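Local coordinates for protein acyltransferase (Actinoplanes teichomyceticus, PDB 4Q38) that probably transfers long-chain acyl groups from acyl-CoA to the amino sugar of teicoplanin-type glycopeptide antibiotics, binding coenzyme A and a decanoylated glucosamine in adjoining pockets, at residues A[293-306]-A[314-328]. Numbering follows the deposited sequence.
Sequences ILEFVFRYNGQPLD and LERAVIAHLKAGRHW. With COA (coenzyme A), chain D.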
ATOM      1  N   ILE A 293      -9.174   5.897  10.679  1.00 31.44           N
ATOM      2  CA  ILE A 293      -9.332   7.328  10.407  1.00 30.85           C
ATOM      3  C   ILE A 293      -8.168   8.129  11.013  1.00 29.72           C
ATOM      4  O   ILE A 293      -7.723   9.123  10.446  1.00 30.05           O
ATOM      5  CB  ILE A 293     -10.737   7.877  10.810  1.00 30.75           C
ATOM      6  CG1 ILE A 293     -11.026   9.208  10.100  1.00 31.25           C
ATOM      7  CG2 ILE A 293     -10.881   8.016  12.325  1.00 31.36           C
ATOM      8  CD1 ILE A 293     -12.488   9.635  10.143  1.00 31.06           C
ATOM      9  N   LEU A 294      -7.651   7.670  12.149  1.00 30.61           N
ATOM     10  CA  LEU A 294      -6.527   8.348  12.784  1.00 31.64           C
ATOM     11  C   LEU A 294      -5.256   8.177  11.933  1.00 29.91           C
ATOM     12  O   LEU A 294      -4.487   9.125  11.767  1.00 30.73           O
ATOM     13  CB  LEU A 294      -6.330   7.850  14.223  1.00 32.07           C
ATOM     14  CG  LEU A 294      -7.351   8.364  15.260  1.00 31.39           C
ATOM     15  CD1 LEU A 294      -7.297   7.537  16.537  1.00 31.15           C
ATOM     16  CD2 LEU A 294      -7.151   9.836  15.561  1.00 30.14           C
ATOM     17  N   GLU A 295      -5.066   6.984  11.372  1.00 29.56           N
ATOM     18  CA  GLU A 295      -3.947   6.746  10.434  1.00 30.29           C
ATOM     19  C   GLU A 295      -4.031   7.708   9.255  1.00 30.76           C
ATOM     20  O   GLU A 295      -3.092   8.462   8.985  1.00 30.59           O
ATOM     21  CB  GLU A 295      -3.912   5.289   9.954  1.00 30.06           C
ATOM     22  CG  GLU A 295      -2.984   5.003   8.767  1.00 32.10           C
ATOM     23  CD  GLU A 295      -1.497   5.141   9.092  1.00 32.84           C
ATOM     24  OE1 GLU A 295      -1.121   5.078  10.281  1.00 32.65           O
ATOM     25  OE2 GLU A 295      -0.697   5.322   8.151  1.00 32.13           O
ATOM     26  N   PHE A 296      -5.167   7.713   8.569  1.00 30.04           N
ATOM     27  CA  PHE A 296      -5.273   8.491   7.338  1.00 29.90           C
ATOM     28  C   PHE A 296      -5.433  10.000   7.472  1.00 30.74           C
ATOM     29  O   PHE A 296      -5.101  10.746   6.539  1.00 30.96           O
ATOM     30  CB  PHE A 296      -6.330   7.882   6.416  1.00 29.65           C
ATOM     31  CG  PHE A 296      -5.911   6.567   5.847  1.00 28.53           C
ATOM     32  CD1 PHE A 296      -4.883   6.505   4.897  1.00 29.41           C
ATOM     33  CD2 PHE A 296      -6.500   5.389   6.280  1.00 28.19           C
ATOM     34  CE1 PHE A 296      -4.467   5.288   4.374  1.00 27.56           C
ATOM     35  CE2 PHE A 296      -6.084   4.166   5.770  1.00 29.25           C
ATOM     36  CZ  PHE A 296      -5.068   4.118   4.812  1.00 29.71           C
ATOM     37  N   VAL A 297      -5.913  10.454   8.624  1.00 30.71           N
ATOM     38  CA  VAL A 297      -6.033  11.892   8.863  1.00 32.73           C
ATOM     39  C   VAL A 297      -4.782  12.464   9.528  1.00 33.11           C
ATOM     40  O   VAL A 297      -4.393  13.586   9.231  1.00 36.07           O
ATOM     41  CB  VAL A 297      -7.316  12.244   9.660  1.00 32.44           C
ATOM     42  CG1 VAL A 297      -7.363  13.719  10.012  1.00 33.07           C
ATOM     43  CG2 VAL A 297      -8.552  11.886   8.838  1.00 32.53           C
ATOM     44  N   PHE A 298      -4.158  11.694  10.416  1.00 33.62           N
ATOM     45  CA  PHE A 298      -3.023  12.193  11.204  1.00 35.33           C
ATOM     46  C   PHE A 298      -1.742  11.360  11.115  1.00 36.30           C
ATOM     47  O   PHE A 298      -0.721  11.760  11.681  1.00 36.74           O
ATOM     48  CB  PHE A 298      -3.393  12.259  12.690  1.00 36.49           C
ATOM     49  CG  PHE A 298      -4.597  13.098  12.996  1.00 38.18           C
ATOM     50  CD1 PHE A 298      -4.523  14.490  12.969  1.00 38.98           C
ATOM     51  CD2 PHE A 298      -5.803  12.494  13.354  1.00 38.63           C
ATOM     52  CE1 PHE A 298      -5.638  15.263  13.278  1.00 39.22           C
ATOM     53  CE2 PHE A 298      -6.921  13.268  13.661  1.00 38.73           C
ATOM     54  CZ  PHE A 298      -6.834  14.650  13.624  1.00 37.42           C
ATOM     55  N   ARG A 299      -1.797  10.206  10.448  1.00 35.76           N
ATOM     56  CA  ARG A 299      -0.727   9.194  10.540  1.00 36.60           C
ATOM     57  C   ARG A 299      -0.402   8.981  12.013  1.00 39.97           C
ATOM     58  O   ARG A 299       0.751   9.123  12.448  1.00 40.88           O
ATOM     59  CB  ARG A 299       0.531   9.601   9.753  1.00 35.25           C
ATOM     60  CG  ARG A 299       0.324   9.806   8.257  1.00 35.06           C
ATOM     61  CD  ARG A 299      -0.140   8.540   7.549  1.00 31.80           C
ATOM     62  NE  ARG A 299      -0.623   8.852   6.203  1.00 32.95           N
ATOM     63  CZ  ARG A 299      -1.136   7.964   5.358  1.00 31.09           C
ATOM     64  NH1 ARG A 299      -1.238   6.692   5.711  1.00 30.37           N
ATOM     65  NH2 ARG A 299      -1.556   8.355   4.158  1.00 31.41           N
ATOM     66  N   TYR A 300      -1.445   8.646  12.765  1.00 40.14           N
ATOM     67  CA  TYR A 300      -1.404   8.600  14.216  1.00 41.60           C
ATOM     68  C   TYR A 300      -0.369   7.613  14.733  1.00 40.81           C
ATOM     69  O   TYR A 300      -0.330   6.460  14.308  1.00 39.33           O
ATOM     70  CB  TYR A 300      -2.786   8.241  14.757  1.00 41.75           C
ATOM     71  CG  TYR A 300      -2.909   8.349  16.255  1.00 44.24           C
ATOM     72  CD1 TYR A 300      -2.763   9.579  16.898  1.00 45.11           C
ATOM     73  CD2 TYR A 300      -3.181   7.223  17.032  1.00 45.60           C
ATOM     74  CE1 TYR A 300      -2.877   9.682  18.272  1.00 46.06           C
ATOM     75  CE2 TYR A 300      -3.295   7.317  18.411  1.00 46.70           C
ATOM     76  CZ  TYR A 300      -3.141   8.549  19.023  1.00 46.80           C
ATOM     77  OH  TYR A 300      -3.248   8.651  20.393  1.00 49.64           O
ATOM     78  N   ASN A 301       0.467   8.086  15.646  1.00 43.18           N
ATOM     79  CA  ASN A 301       1.455   7.245  16.304  1.00 45.98           C
ATOM     80  C   ASN A 301       1.415   7.416  17.826  1.00 49.12           C
ATOM     81  O   ASN A 301       2.448   7.591  18.476  1.00 51.86           O
ATOM     82  CB  ASN A 301       2.855   7.524  15.737  1.00 44.60           C
ATOM     83  CG  ASN A 301       3.892   6.513  16.198  1.00 43.75           C
ATOM     84  OD1 ASN A 301       5.040   6.869  16.449  1.00 45.78           O
ATOM     85  ND2 ASN A 301       3.492   5.251  16.314  1.00 44.16           N
ATOM     86  N   GLY A 302       0.206   7.377  18.382  1.00 50.73           N
ATOM     87  CA  GLY A 302       0.017   7.321  19.828  1.00 52.30           C
ATOM     88  C   GLY A 302       0.088   8.633  20.585  1.00 52.19           C
ATOM     89  O   GLY A 302       0.098   8.624  21.817  1.00 54.70           O
ATOM     90  N   GLN A 303       0.133   9.757  19.869  1.00 52.39           N
ATOM     91  CA  GLN A 303       0.192  11.081  20.502  1.00 53.66           C
ATOM     92  C   GLN A 303      -1.034  11.354  21.378  1.00 57.87           C
ATOM     93  O   GLN A 303      -2.100  10.772  21.148  1.00 57.17           O
ATOM     94  CB  GLN A 303       0.297  12.201  19.461  1.00 52.16           C
ATOM     95  CG  GLN A 303       1.538  12.168  18.583  1.00 52.52           C
ATOM     96  CD  GLN A 303       1.300  11.455  17.264  1.00 52.60           C
ATOM     97  OE1 GLN A 303       0.555  10.473  17.190  1.00 50.18           O
ATOM     98  NE2 GLN A 303       1.935  11.950  16.209  1.00 54.10           N
ATOM     99  N   PRO A 304      -0.889  12.235  22.390  1.00 60.44           N
ATOM    100  CA  PRO A 304      -2.073  12.755  23.081  1.00 61.96           C
ATOM    101  C   PRO A 304      -2.981  13.510  22.105  1.00 61.25           C
ATOM    102  O   PRO A 304      -2.502  14.355  21.344  1.00 61.17           O
ATOM    103  CB  PRO A 304      -1.487  13.704  24.141  1.00 61.10           C
ATOM    104  CG  PRO A 304      -0.057  13.908  23.761  1.00 62.20           C
ATOM    105  CD  PRO A 304       0.361  12.665  23.039  1.00 59.72           C
ATOM    106  N   LEU A 305      -4.274  13.189  22.135  1.00 62.16           N
ATOM    107  CA  LEU A 305      -5.238  13.649  21.124  1.00 62.20           C
ATOM    108  C   LEU A 305      -5.310  15.162  20.918  1.00 65.17           C
ATOM    109  O   LEU A 305      -5.282  15.631  19.780  1.00 63.61           O
ATOM    110  CB  LEU A 305      -6.640  13.082  21.395  1.00 61.11           C
ATOM    111  CG  LEU A 305      -6.975  11.613  21.081  1.00 61.83           C
ATOM    112  CD1 LEU A 305      -6.529  11.207  19.679  1.00 60.06           C
ATOM    113  CD2 LEU A 305      -6.416  10.652  22.125  1.00 63.59           C
ATOM    114  N   ASP A 306      -5.399  15.926  22.005  1.00 67.74           N
ATOM    115  CA  ASP A 306      -5.479  17.388  21.891  1.00 69.86           C
ATOM    116  C   ASP A 306      -4.139  18.033  21.513  1.00 69.23           C
ATOM    117  O   ASP A 306      -4.012  19.259  21.491  1.00 71.98           O
ATOM    118  CB  ASP A 306      -6.098  18.033  23.145  1.00 73.76           C
ATOM    119  CG  ASP A 306      -5.441  17.581  24.441  1.00 76.11           C
ATOM    120  OD1 ASP A 306      -4.553  16.699  24.410  1.00 77.73           O
ATOM    121  OD2 ASP A 306      -5.825  18.114  25.502  1.00 77.71           O
ATOM    122  N   LEU A 314     -11.854  18.407   8.866  1.00 36.53           N
ATOM    123  CA  LEU A 314     -11.828  16.972   9.152  1.00 34.57           C
ATOM    124  C   LEU A 314     -10.982  16.625  10.374  1.00 34.16           C
ATOM    125  O   LEU A 314     -11.368  15.771  11.177  1.00 32.68           O
ATOM    126  CB  LEU A 314     -11.362  16.181   7.924  1.00 33.90           C
ATOM    127  CG  LEU A 314     -11.179  14.663   8.040  1.00 33.87           C
ATOM    128  CD1 LEU A 314     -12.467  13.983   8.477  1.00 34.57           C
ATOM    129  CD2 LEU A 314     -10.703  14.130   6.704  1.00 33.14           C
ATOM    130  N   GLU A 315      -9.826  17.278  10.507  1.00 34.28           N
ATOM    131  CA  GLU A 315      -8.985  17.122  11.696  1.00 35.46           C
ATOM    132  C   GLU A 315      -9.771  17.467  12.964  1.00 36.14           C
ATOM    133  O   GLU A 315      -9.713  16.733  13.957  1.00 37.56           O
ATOM    134  CB  GLU A 315      -7.729  17.998  11.603  1.00 36.35           C
ATOM    135  CG  GLU A 315      -6.691  17.511  10.600  1.00 37.76           C
ATOM    136  CD  GLU A 315      -5.587  18.525  10.337  1.00 40.70           C
ATOM    137  OE1 GLU A 315      -5.819  19.744  10.512  1.00 40.67           O
ATOM    138  OE2 GLU A 315      -4.478  18.104   9.944  1.00 40.87           O
ATOM    139  N   ARG A 316     -10.511  18.575  12.919  1.00 36.73           N
ATOM    140  CA  ARG A 316     -11.352  19.003  14.052  1.00 37.27           C
ATOM    141  C   ARG A 316     -12.485  18.006  14.282  1.00 36.70           C
ATOM    142  O   ARG A 316     -12.813  17.689  15.418  1.00 36.68           O
ATOM    143  CB  ARG A 316     -11.896  20.420  13.831  1.00 38.44           C
ATOM    144  CG  ARG A 316     -10.800  21.483  13.781  1.00 42.33           C
ATOM    145  CD  ARG A 316     -11.321  22.915  13.767  1.00 42.74           C
ATOM    146  NE  ARG A 316     -12.081  23.249  12.560  1.00 43.62           N
ATOM    147  CZ  ARG A 316     -11.557  23.683  11.414  1.00 45.74           C
ATOM    148  NH1 ARG A 316     -10.243  23.836  11.277  1.00 46.89           N
ATOM    149  NH2 ARG A 316     -12.354  23.971  10.392  1.00 44.84           N
ATOM    150  N   ALA A 317     -13.053  17.496  13.187  1.00 36.81           N
ATOM    151  CA  ALA A 317     -14.122  16.503  13.238  1.00 35.27           C
ATOM    152  C   ALA A 317     -13.702  15.211  13.921  1.00 35.45           C
ATOM    153  O   ALA A 317     -14.379  14.748  14.848  1.00 35.79           O
ATOM    154  CB  ALA A 317     -14.643  16.213  11.836  1.00 35.25           C
ATOM    155  N   VAL A 318     -12.589  14.622  13.467  1.00 34.92           N
ATOM    156  CA  VAL A 318     -12.141  13.336  14.007  1.00 33.52           C
ATOM    157  C   VAL A 318     -11.971  13.416  15.526  1.00 33.92           C
ATOM    158  O   VAL A 318     -12.383  12.506  16.250  1.00 34.46           O
ATOM    159  CB  VAL A 318     -10.829  12.826  13.354  1.00 33.38           C
ATOM    160  CG1 VAL A 318     -10.378  11.524  14.010  1.00 33.39           C
ATOM    161  CG2 VAL A 318     -11.016  12.617  11.860  1.00 32.98           C
ATOM    162  N   ILE A 319     -11.364  14.504  15.991  1.00 34.84           N
ATOM    163  CA  ILE A 319     -11.067  14.678  17.418  1.00 38.48           C
ATOM    164  C   ILE A 319     -12.330  15.006  18.224  1.00 38.35           C
ATOM    165  O   ILE A 319     -12.567  14.410  19.279  1.00 41.43           O
ATOM    166  CB  ILE A 319      -9.955  15.737  17.644  1.00 38.87           C
ATOM    167  CG1 ILE A 319      -8.626  15.279  17.012  1.00 40.08           C
ATOM    168  CG2 ILE A 319      -9.774  16.053  19.124  1.00 39.41           C
ATOM    169  CD1 ILE A 319      -8.153  13.899  17.429  1.00 39.90           C
ATOM    170  N   ALA A 320     -13.136  15.938  17.718  1.00 39.53           N
ATOM    171  CA  ALA A 320     -14.414  16.289  18.360  1.00 40.52           C
ATOM    172  C   ALA A 320     -15.266  15.042  18.610  1.00 40.88           C
ATOM    173  O   ALA A 320     -15.702  14.798  19.732  1.00 41.02           O
ATOM    174  CB  ALA A 320     -15.174  17.308  17.525  1.00 39.73           C
ATOM    175  N   HIS A 321     -15.474  14.244  17.564  1.00 39.70           N
ATOM    176  CA  HIS A 321     -16.251  13.005  17.649  1.00 38.81           C
ATOM    177  C   HIS A 321     -15.717  12.054  18.695  1.00 39.73           C
ATOM    178  O   HIS A 321     -16.484  11.506  19.503  1.00 38.96           O
ATOM    179  CB  HIS A 321     -16.279  12.339  16.277  1.00 37.18           C
ATOM    180  CG  HIS A 321     -17.368  11.308  16.099  1.00 37.24           C
ATOM    181  ND1 HIS A 321     -17.106   9.994  15.962  1.00 37.15           N
ATOM    182  CD2 HIS A 321     -18.749  11.445  15.984  1.00 37.38           C
ATOM    183  CE1 HIS A 321     -18.263   9.322  15.787  1.00 36.78           C
ATOM    184  NE2 HIS A 321     -19.267  10.211  15.801  1.00 37.52           N
ATOM    185  N   LEU A 322     -14.398  11.850  18.695  1.00 38.54           N
ATOM    186  CA  LEU A 322     -13.754  10.965  19.662  1.00 38.97           C
ATOM    187  C   LEU A 322     -13.818  11.506  21.096  1.00 39.78           C
ATOM    188  O   LEU A 322     -14.061  10.747  22.029  1.00 39.98           O
ATOM    189  CB  LEU A 322     -12.296  10.677  19.270  1.00 37.49           C
ATOM    190  CG  LEU A 322     -12.028   9.787  18.050  1.00 37.10           C
ATOM    191  CD1 LEU A 322     -10.579   9.918  17.588  1.00 37.50           C
ATOM    192  CD2 LEU A 322     -12.376   8.338  18.337  1.00 36.45           C
ATOM    193  N   LYS A 323     -13.595  12.808  21.268  1.00 42.19           N
ATOM    194  CA  LYS A 323     -13.691  13.427  22.595  1.00 45.93           C
ATOM    195  C   LYS A 323     -15.095  13.284  23.188  1.00 47.82           C
ATOM    196  O   LYS A 323     -15.245  13.175  24.403  1.00 49.08           O
ATOM    197  CB  LYS A 323     -13.278  14.901  22.556  1.00 49.00           C
ATOM    198  CG  LYS A 323     -11.772  15.120  22.572  1.00 52.29           C
ATOM    199  CD  LYS A 323     -11.419  16.590  22.745  1.00 53.79           C
ATOM    200  CE  LYS A 323      -9.918  16.774  22.907  1.00 56.62           C
ATOM    201  NZ  LYS A 323      -9.544  18.202  23.112  1.00 58.47           N
ATOM    202  N   ALA A 324     -16.109  13.261  22.320  1.00 45.92           N
ATOM    203  CA  ALA A 324     -17.503  13.138  22.743  1.00 46.62           C
ATOM    204  C   ALA A 324     -17.882  11.711  23.151  1.00 45.94           C
ATOM    205  O   ALA A 324     -19.027  11.455  23.526  1.00 47.45           O
ATOM    206  CB  ALA A 324     -18.440  13.656  21.654  1.00 46.62           C
ATOM    207  N   GLY A 325     -16.921  10.792  23.084  1.00 42.54           N
ATOM    208  CA  GLY A 325     -17.154   9.403  23.462  1.00 40.31           C
ATOM    209  C   GLY A 325     -17.719   8.568  22.327  1.00 40.80           C
ATOM    210  O   GLY A 325     -18.231   7.472  22.552  1.00 40.76           O
ATOM    211  N   ARG A 326     -17.610   9.080  21.105  1.00 39.89           N
ATOM    212  CA  ARG A 326     -18.191   8.415  19.941  1.00 40.49           C
ATOM    213  C   ARG A 326     -17.110   7.766  19.064  1.00 39.91           C
ATOM    214  O   ARG A 326     -15.922   8.028  19.251  1.00 38.75           O
ATOM    215  CB  ARG A 326     -19.068   9.404  19.165  1.00 38.75           C
ATOM    216  CG  ARG A 326     -20.098  10.095  20.060  1.00 38.23           C
ATOM    217  CD  ARG A 326     -20.777  11.252  19.357  1.00 37.93           C
ATOM    218  NE  ARG A 326     -21.605  10.774  18.254  1.00 35.98           N
ATOM    219  CZ  ARG A 326     -22.161  11.561  17.346  1.00 36.35           C
ATOM    220  NH1 ARG A 326     -22.895  11.027  16.376  1.00 38.37           N
ATOM    221  NH2 ARG A 326     -21.982  12.877  17.402  1.00 35.91           N
ATOM    222  N   HIS A 327     -17.527   6.907  18.131  1.00 39.83           N
ATOM    223  CA  HIS A 327     -16.593   6.087  17.346  1.00 39.23           C
ATOM    224  C   HIS A 327     -16.802   6.191  15.860  1.00 38.41           C
ATOM    225  O   HIS A 327     -17.934   6.357  15.385  1.00 36.67           O
ATOM    226  CB  HIS A 327     -16.652   4.621  17.776  1.00 40.96           C
ATOM    227  CG  HIS A 327     -16.273   4.395  19.224  1.00 44.28           C
ATOM    228  ND1 HIS A 327     -17.138   3.895  20.130  1.00 46.42           N
ATOM    229  CD2 HIS A 327     -15.086   4.640  19.908  1.00 44.29           C
ATOM    230  CE1 HIS A 327     -16.533   3.819  21.333  1.00 47.13           C
ATOM    231  NE2 HIS A 327     -15.279   4.278  21.198  1.00 46.16           N
ATOM    232  N   TRP A 328     -15.696   6.087  15.126  1.00 35.83           N
ATOM    233  CA  TRP A 328     -15.690   6.110  13.665  1.00 34.07           C
ATOM    234  C   TRP A 328     -15.684   4.706  13.133  1.00 34.63           C
ATOM    235  O   TRP A 328     -15.079   3.817  13.734  1.00 34.10           O
ATOM    236  CB  TRP A 328     -14.471   6.865  13.160  1.00 32.72           C
ATOM    237  CG  TRP A 328     -14.461   8.343  13.488  1.00 32.56           C
ATOM    238  CD1 TRP A 328     -13.688   9.003  14.444  1.00 32.23           C
ATOM    239  CD2 TRP A 328     -15.258   9.399  12.851  1.00 32.49           C
ATOM    240  NE1 TRP A 328     -13.944  10.355  14.437  1.00 32.34           N
ATOM    241  CE2 TRP A 328     -14.879  10.657  13.506  1.00 32.48           C
ATOM    242  CE3 TRP A 328     -16.212   9.429  11.834  1.00 32.52           C
ATOM    243  CZ2 TRP A 328     -15.444  11.876  13.143  1.00 32.95           C
ATOM    244  CZ3 TRP A 328     -16.779  10.660  11.485  1.00 32.60           C
ATOM    245  CH2 TRP A 328     -16.401  11.855  12.122  1.00 32.16           C
TER
HETATM  246  N1A COA D 403      -6.010  14.935   6.626  1.00 39.29           N
HETATM  247  C2A COA D 403      -6.316  16.170   7.070  1.00 40.33           C
HETATM  248  N3A COA D 403      -7.280  16.938   6.530  1.00 38.99           N
HETATM  249  C4A COA D 403      -8.007  16.482   5.477  1.00 37.87           C
HETATM  250  C5A COA D 403      -7.728  15.142   4.933  1.00 37.22           C
HETATM  251  C6A COA D 403      -6.654  14.358   5.583  1.00 37.57           C
HETATM  252  N6A COA D 403      -6.324  13.109   5.172  1.00 36.43           N
HETATM  253  N7A COA D 403      -8.588  14.963   3.913  1.00 36.95           N
HETATM  254  C8A COA D 403      -9.348  16.077   3.811  1.00 36.87           C
HETATM  255  N9A COA D 403      -8.989  16.988   4.736  1.00 37.40           N
HETATM  256  C1B COA D 403      -9.602  18.321   4.947  1.00 36.43           C
HETATM  257  C2B COA D 403      -9.638  19.181   3.698  1.00 36.71           C
HETATM  258  O2B COA D 403      -8.436  19.934   3.568  1.00 37.57           O
HETATM  259  C3B COA D 403     -10.861  20.038   3.946  1.00 36.08           C
HETATM  260  O3B COA D 403     -10.522  21.042   4.905  1.00 38.92           O
HETATM  261  P3B COA D 403     -11.336  22.431   5.081  1.00 39.08           P
HETATM  262  O7A COA D 403     -10.916  23.224   3.882  1.00 39.41           O
HETATM  263  O8A COA D 403     -10.852  22.910   6.424  1.00 39.93           O
HETATM  264  O9A COA D 403     -12.797  22.049   5.088  1.00 41.36           O
HETATM  265  C4B COA D 403     -11.815  19.059   4.623  1.00 35.19           C
HETATM  266  O4B COA D 403     -10.972  18.138   5.318  1.00 34.78           O
HETATM  267  C5B COA D 403     -12.749  18.318   3.661  1.00 32.34           C
HETATM  268  O5B COA D 403     -11.977  17.517   2.750  1.00 31.51           O
HETATM  269  P1A COA D 403     -12.610  16.807   1.458  1.00 29.12           P
HETATM  270  O1A COA D 403     -12.838  17.794   0.346  1.00 28.40           O
HETATM  271  O2A COA D 403     -13.761  15.966   1.943  1.00 28.45           O
HETATM  272  O3A COA D 403     -11.417  15.795   1.026  1.00 29.50           O
HETATM  273  P2A COA D 403     -10.178  16.151   0.061  1.00 28.83           P
HETATM  274  O4A COA D 403     -10.583  15.913  -1.369  1.00 27.58           O
HETATM  275  O5A COA D 403      -9.572  17.483   0.417  1.00 28.72           O
HETATM  276  O6A COA D 403      -9.135  15.017   0.531  1.00 29.18           O
HETATM  277  CBP COA D 403      -8.206  12.748   0.314  1.00 30.28           C
HETATM  278  CCP COA D 403      -9.449  13.633   0.344  1.00 28.99           C
HETATM  279  CDP COA D 403      -8.720  11.325   0.172  1.00 29.03           C
HETATM  280  CEP COA D 403      -7.367  13.133  -0.887  1.00 29.27           C
HETATM  281  CAP COA D 403      -7.392  12.913   1.620  1.00 29.57           C
HETATM  282  OAP COA D 403      -8.234  12.678   2.750  1.00 29.57           O
HETATM  283  C9P COA D 403      -6.164  12.034   1.771  1.00 29.54           C
HETATM  284  O9P COA D 403      -5.141  12.295   1.161  1.00 30.15           O
HETATM  285  N8P COA D 403      -6.245  11.004   2.620  1.00 29.07           N
HETATM  286  C7P COA D 403      -5.204   9.995   2.731  1.00 28.37           C
HETATM  287  C6P COA D 403      -5.489   8.810   1.809  1.00 29.01           C
HETATM  288  C5P COA D 403      -6.753   8.081   2.238  1.00 28.13           C
HETATM  289  O5P COA D 403      -7.329   8.385   3.276  1.00 26.79           O
HETATM  290  N4P COA D 403      -7.189   7.127   1.411  1.00 27.76           N
HETATM  291  C3P COA D 403      -8.238   6.184   1.789  1.00 29.20           C
HETATM  292  C2P COA D 403      -7.746   5.078   2.711  1.00 30.95           C
HETATM  293  S1P COA D 403      -9.116   3.950   3.136  1.00 35.24           S
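Val318 sits as a knob in a hole formed by Ile293, Leu294, Val297 and Phe298. With Ile293 CG1 anti to the backbone N (chi1 -161°), the isoleucine reaches tip to tip for Val318, its CD1 3.7 Å from Val318 CG2, and the same CD1 makes a CH-pi contact over the five-membered ring of Trp328. Trp328 NE1 fixes the indole by donating a nearly straight bond (175°), in the ring plane, to Val318 O, which also accepts from Leu322 N. Phe298 turns its edge to the partner helix: CZ lies 3.6 Å from Glu315 O, and CE2 meets Val318 CG1. Helix segments 293-298 and 314-323 run roughly antiparallel (152° between their directions) within the GNAT-like C-terminal domain, and one end of their interface receives the adenine of coenzyme A. There COA N6A donates to Phe296 O at 3.0 Å, while Leu314 CD2 packs on the base and Glu315 CG approaches COA C2A at 3.8 Å; the Glu315 carboxylate is engaged by Ser312 and Arg311. At the far end Leu305 CD1 touches Ile319 CD1, and beyond it the poorly ordered Asp306 brings its OD2 to 4.4 Å from Lys323 NZ, near but beyond salt-bridge distance.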